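Local coordinates for 2-nitropropane dioxygenase (Streptomyces ansochromogenes, PDB 3BW2), which is an FMN-containing nitroalkane oxidase that probably uses molecular oxygen to remove the nitro group from alkyl nitronates, at residues A[198-203]-A[227-232]. Numbering follows the deposited sequence.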
loop_
_atom_site.group_PDB
_atom_site.type_symbol
_atom_site.label_atom_id
_atom_site.label_comp_id
_atom_site.label_asym_id
_atom_site.label_seq_id
_atom_site.Cartn_x
_atom_site.Cartn_y
_atom_site.Cartn_z
ATOM N N SER A 198 3.159 -3.556 -4.956
ATOM C CA SER A 198 4.405 -4.206 -4.592
ATOM C C SER A 198 4.156 -5.700 -4.359
ATOM O O SER A 198 4.907 -6.550 -4.841
ATOM C CB SER A 198 4.984 -3.551 -3.339
ATOM O OG SER A 198 6.263 -4.078 -3.048
ATOM N N LEU A 199 3.091 -6.020 -3.632
ATOM C CA LEU A 199 2.761 -7.417 -3.358
ATOM C C LEU A 199 2.534 -8.198 -4.652
ATOM O O LEU A 199 2.994 -9.336 -4.793
ATOM C CB LEU A 199 1.505 -7.516 -2.481
ATOM C CG LEU A 199 1.006 -8.946 -2.220
ATOM C CD1 LEU A 199 2.091 -9.755 -1.500
ATOM C CD2 LEU A 199 -0.271 -8.906 -1.392
ATOM N N LEU A 200 1.818 -7.590 -5.591
ATOM C CA LEU A 200 1.533 -8.245 -6.864
ATOM C C LEU A 200 2.805 -8.656 -7.602
ATOM O O LEU A 200 2.921 -9.791 -8.068
ATOM C CB LEU A 200 0.691 -7.330 -7.757
ATOM C CG LEU A 200 0.367 -7.864 -9.153
ATOM C CD1 LEU A 200 -0.286 -9.243 -9.053
ATOM C CD2 LEU A 200 -0.558 -6.887 -9.863
ATOM N N ALA A 201 3.759 -7.735 -7.698
ATOM C CA ALA A 201 5.013 -8.017 -8.389
ATOM C C ALA A 201 5.786 -9.133 -7.697
ATOM O O ALA A 201 6.341 -10.014 -8.357
ATOM C CB ALA A 201 5.869 -6.750 -8.462
ATOM N N GLN A 202 5.820 -9.093 -6.367
ATOM C CA GLN A 202 6.524 -10.104 -5.584
ATOM C C GLN A 202 5.881 -11.481 -5.763
ATOM O O GLN A 202 6.573 -12.478 -5.966
ATOM C CB GLN A 202 6.514 -9.735 -4.096
ATOM C CG GLN A 202 7.332 -8.501 -3.720
ATOM C CD GLN A 202 7.266 -8.204 -2.228
ATOM O OE1 GLN A 202 7.652 -9.031 -1.399
ATOM N NE2 GLN A 202 6.771 -7.024 -1.880
ATOM N N VAL A 203 4.554 -11.531 -5.677
ATOM C CA VAL A 203 3.833 -12.786 -5.828
ATOM C C VAL A 203 4.007 -13.350 -7.239
ATOM O O VAL A 203 4.214 -14.548 -7.413
ATOM C CB VAL A 203 2.329 -12.605 -5.519
ATOM C CG1 VAL A 203 1.546 -13.849 -5.952
ATOM C CG2 VAL A 203 2.140 -12.357 -4.028
ATOM N N LEU A 227 -3.382 -5.756 -14.235
ATOM C CA LEU A 227 -3.175 -6.692 -15.334
ATOM C C LEU A 227 -1.772 -6.469 -15.894
ATOM O O LEU A 227 -1.042 -7.421 -16.177
ATOM C CB LEU A 227 -4.221 -6.472 -16.433
ATOM C CG LEU A 227 -5.674 -6.790 -16.065
ATOM C CD1 LEU A 227 -6.579 -6.542 -17.269
ATOM C CD2 LEU A 227 -5.784 -8.234 -15.606
ATOM N N ALA A 228 -1.402 -5.201 -16.039
ATOM C CA ALA A 228 -0.089 -4.837 -16.552
ATOM C C ALA A 228 0.996 -5.365 -15.625
ATOM O O ALA A 228 2.091 -5.705 -16.071
ATOM C CB ALA A 228 0.027 -3.319 -16.670
ATOM N N ALA A 229 0.684 -5.433 -14.335
ATOM C CA ALA A 229 1.641 -5.907 -13.344
ATOM C C ALA A 229 1.668 -7.424 -13.159
ATOM O O ALA A 229 2.365 -7.927 -12.278
ATOM C CB ALA A 229 1.382 -5.222 -12.010
ATOM N N GLY A 230 0.912 -8.161 -13.967
ATOM C CA GLY A 230 0.936 -9.611 -13.843
ATOM C C GLY A 230 -0.311 -10.325 -13.352
ATOM O O GLY A 230 -0.347 -11.560 -13.343
ATOM N N ALA A 231 -1.334 -9.582 -12.943
ATOM C CA ALA A 231 -2.559 -10.218 -12.469
ATOM C C ALA A 231 -3.411 -10.696 -13.638
ATOM O O ALA A 231 -3.368 -10.118 -14.727
ATOM C CB ALA A 231 -3.364 -9.246 -11.609
ATOM N N ASP A 232 -4.174 -11.760 -13.403
ATOM C CA ASP A 232 -5.076 -12.315 -14.409
ATOM C C ASP A 232 -6.449 -11.669 -14.257
ATOM O O ASP A 232 -7.234 -11.617 -15.202
ATOM C CB ASP A 232 -5.211 -13.831 -14.235
ATOM C CG ASP A 232 -4.255 -14.609 -15.116
ATOM O OD1 ASP A 232 -3.062 -14.252 -15.163
ATOM O OD2 ASP A 232 -4.698 -15.585 -15.761
#
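G230 N donates to L227 O at 3.0 Å, one of the two bonds back into the last turn that make a Schellman motif at the end of helix 220-228, and L200 packs against this turn from helix 196-206. At the G230 phi of 113° any side chain would collide with the carbonyl oxygen of A229, so the position suits a residue without one. No hydrogen bond joins the two segments, and their contact is the forked end of L200 set against two alanine methyls. The CA–CB bond of L200 points toward 227-232, CG stands anti to the backbone N (chi1 177°), and chi2 of 54° then turns CD2 to A229. CD2 meets A229 CB at 3.3 Å, tighter than usual for two carbons, while CG lies 3.7 Å from A229 O. A231 CB sits against both branches, 4.0 Å from L200 CD1 and 4.1 Å from L200 CD2. In the TIM barrel helix 196-206 precedes strand 211-214 and helix 220-228 follows it; beyond the turn at G230 the chain runs on toward strand 233-236. L200 also rests on V211 and A231 on A213, both in parallel strand 211-214, so the leucine fills the angle between strand, helix end and the chain at A231. With L200 cut back to an alanine, the A229 methyl is likely to lose the leucine that packs on it, and a gap would probably open between helix and turn. Within helix 196-206, Q202 NE2 donates a bent hydrogen bond (142°) to S198 OG at 3.2 Å, where G324 and Q323 of the second subunit pack on S198 and Q202 respectively.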